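Local coordinates for protein beta-1,4-galactanase (Thielavia heterothallica, PDB 1HJU) that hydrolyses the beta-1,4-galactosidic linkages of type I arabinogalactans, as a family 53 glycoside hydrolase built on a TIM barrel, at residues A[241-246]-A[291-296]. Residues are numbered along the deposited sequence; the frame is centred on the assembly and turned at random.
Sequences IAVVET and VGLFYW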
loop_
_atom_site.group_PDB
_atom_site.type_symbol
_atom_site.label_atom_id
_atom_site.label_comp_id
_atom_site.label_asym_id
_atom_site.label_seq_id
_atom_site.Cartn_x
_atom_site.Cartn_y
_atom_site.Cartn_z
ATOM N N ILE A 241 7.876 -6.957 -8.143
ATOM C CA ILE A 241 6.909 -7.340 -7.127
ATOM C C ILE A 241 7.197 -6.757 -5.753
ATOM O O ILE A 241 8.357 -6.580 -5.370
ATOM C CB ILE A 241 6.854 -8.870 -7.017
ATOM C CG1 ILE A 241 6.340 -9.445 -8.339
ATOM C CG2 ILE A 241 5.982 -9.288 -5.831
ATOM C CD1 ILE A 241 6.473 -10.947 -8.453
ATOM N N ALA A 242 6.133 -6.465 -5.011
ATOM C CA ALA A 242 6.286 -5.915 -3.674
ATOM C C ALA A 242 5.110 -6.200 -2.756
ATOM O O ALA A 242 3.963 -6.273 -3.191
ATOM C CB ALA A 242 6.517 -4.405 -3.752
ATOM N N VAL A 243 5.416 -6.396 -1.479
ATOM C CA VAL A 243 4.386 -6.591 -0.475
ATOM C C VAL A 243 4.183 -5.144 -0.027
ATOM O O VAL A 243 5.071 -4.556 0.589
ATOM C CB VAL A 243 4.890 -7.466 0.693
ATOM C CG1 VAL A 243 3.932 -7.380 1.868
ATOM C CG2 VAL A 243 5.007 -8.916 0.232
ATOM N N VAL A 244 3.037 -4.561 -0.372
ATOM C CA VAL A 244 2.771 -3.159 -0.038
ATOM C C VAL A 244 2.015 -2.896 1.257
ATOM O O VAL A 244 1.782 -1.747 1.621
ATOM C CB VAL A 244 2.039 -2.462 -1.203
ATOM C CG1 VAL A 244 2.893 -2.549 -2.458
ATOM C CG2 VAL A 244 0.687 -3.117 -1.446
ATOM N N GLU A 245 1.640 -3.962 1.951
ATOM C CA GLU A 245 0.930 -3.849 3.219
ATOM C C GLU A 245 1.179 -5.097 4.040
ATOM O O GLU A 245 1.036 -6.204 3.535
ATOM C CB GLU A 245 -0.587 -3.725 3.008
ATOM C CG GLU A 245 -1.077 -2.342 2.662
ATOM C CD GLU A 245 -2.593 -2.244 2.686
ATOM O OE1 GLU A 245 -3.224 -2.860 3.578
ATOM O OE2 GLU A 245 -3.140 -1.539 1.816
ATOM N N THR A 246 1.568 -4.916 5.299
ATOM C CA THR A 246 1.762 -6.043 6.200
ATOM C C THR A 246 1.790 -5.533 7.637
ATOM O O THR A 246 2.048 -4.350 7.876
ATOM C CB THR A 246 3.056 -6.834 5.873
ATOM O OG1 THR A 246 3.016 -8.102 6.544
ATOM C CG2 THR A 246 4.295 -6.066 6.320
ATOM N N VAL A 291 11.138 -6.459 -5.146
ATOM C CA VAL A 291 11.855 -5.258 -4.742
ATOM C C VAL A 291 11.383 -4.421 -3.553
ATOM O O VAL A 291 12.077 -3.482 -3.164
ATOM C CB VAL A 291 11.980 -4.307 -5.953
ATOM C CG1 VAL A 291 12.705 -5.010 -7.094
ATOM C CG2 VAL A 291 10.594 -3.870 -6.417
ATOM N N GLY A 292 10.231 -4.732 -2.966
ATOM C CA GLY A 292 9.788 -3.909 -1.853
ATOM C C GLY A 292 8.919 -4.519 -0.773
ATOM O O GLY A 292 8.276 -5.551 -0.969
ATOM N N LEU A 293 8.910 -3.850 0.377
ATOM C CA LEU A 293 8.127 -4.255 1.538
ATOM C C LEU A 293 7.687 -2.985 2.250
ATOM O O LEU A 293 8.512 -2.111 2.508
ATOM C CB LEU A 293 8.973 -5.100 2.497
ATOM C CG LEU A 293 8.329 -5.463 3.843
ATOM C CD1 LEU A 293 7.047 -6.241 3.608
ATOM C CD2 LEU A 293 9.294 -6.301 4.671
ATOM N N PHE A 294 6.394 -2.886 2.560
ATOM C CA PHE A 294 5.849 -1.721 3.253
ATOM C C PHE A 294 4.983 -2.155 4.432
ATOM O O PHE A 294 4.037 -2.927 4.266
ATOM C CB PHE A 294 4.985 -0.868 2.317
ATOM C CG PHE A 294 5.757 -0.158 1.237
ATOM C CD1 PHE A 294 6.207 -0.847 0.114
ATOM C CD2 PHE A 294 6.019 1.209 1.334
ATOM C CE1 PHE A 294 6.907 -0.189 -0.895
ATOM C CE2 PHE A 294 6.720 1.876 0.330
ATOM C CZ PHE A 294 7.163 1.176 -0.788
ATOM N N TYR A 295 5.310 -1.657 5.620
ATOM C CA TYR A 295 4.543 -1.978 6.817
ATOM C C TYR A 295 3.372 -0.995 6.834
ATOM O O TYR A 295 3.554 0.182 6.535
ATOM C CB TYR A 295 5.403 -1.780 8.065
ATOM C CG TYR A 295 4.817 -2.435 9.292
ATOM C CD1 TYR A 295 5.129 -3.756 9.614
ATOM C CD2 TYR A 295 3.911 -1.751 10.102
ATOM C CE1 TYR A 295 4.553 -4.380 10.711
ATOM C CE2 TYR A 295 3.328 -2.369 11.207
ATOM C CZ TYR A 295 3.649 -3.683 11.504
ATOM O OH TYR A 295 3.049 -4.310 12.574
ATOM N N TRP A 296 2.175 -1.457 7.177
ATOM C CA TRP A 296 1.034 -0.544 7.172
ATOM C C TRP A 296 0.758 0.190 8.483
ATOM O O TRP A 296 0.488 -0.435 9.511
ATOM C CB TRP A 296 -0.246 -1.277 6.739
ATOM C CG TRP A 296 -1.357 -0.337 6.361
ATOM C CD1 TRP A 296 -1.372 0.521 5.298
ATOM C CD2 TRP A 296 -2.605 -0.141 7.051
ATOM N NE1 TRP A 296 -2.548 1.239 5.280
ATOM C CE2 TRP A 296 -3.322 0.854 6.343
ATOM C CE3 TRP A 296 -3.186 -0.708 8.197
ATOM C CZ2 TRP A 296 -4.595 1.295 6.742
ATOM C CZ3 TRP A 296 -4.455 -0.268 8.597
ATOM C CH2 TRP A 296 -5.143 0.726 7.868
#
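Val243 uses both polar backbone atoms on the neighbouring strand. Val243 N donates to Gly292 O (3.0 Å), and Val243 O accepts from Phe294 N (2.9 Å). The first of these donors stands above the carbonyl plane of Gly292. Gly292 O also receives a CA-H...O contact from Ala242, and Val243 O one from Leu293. Ile241 O takes Val291 N at 2.8 Å. Strands 240-245 and 290-296 are thus parallel neighbours, the last two of the eight-stranded TIM barrel.

Beyond Val243 the regular pattern breaks: Glu245 N lies 3.5 Å from Phe294 O at a poor angle and is not bonded to it. The backbone of Val244 bonds to Val211 of strand 208-212, and Val244 O lies 3.4 Å from Phe294 CB. Further on, Thr246 O accepts Trp296 N in the carbonyl plane at 3.0 Å, nearly straight (173°). The same oxygen sits over the centre of one face of the Tyr295 ring. With chi1 at -165°, Thr246 turns OG1 away from its backbone N to bond Phe213 O and leaves CG2 facing Leu293 CD1, 3.9 Å away. That methyl of Leu293 also packs beside Val243 CG1, on the side of the sheet covered by helix 270-285. Tyr295 OH is bonded to Asn313 O and Trp248 N.

Glu245, the nucleophile, runs alongside Trp296. Glu245 CG is 3.9 Å from Trp296 CD1, and the carboxylate, tilted 21° from the indole plane, sits over the rim of one face. Its polar partners are elsewhere: OE1 bonds to Tyr214 OH and a bound Tris molecule, probably from the crystallisation liquor, and OE2 forms a salt bridge with Arg45. Glu135, the proton donor, is close by. The contact therefore combines a backbone-bonded barrel wall with a nucleophile held by Tyr214 and Arg45, with the indole alongside probably limiting its movement.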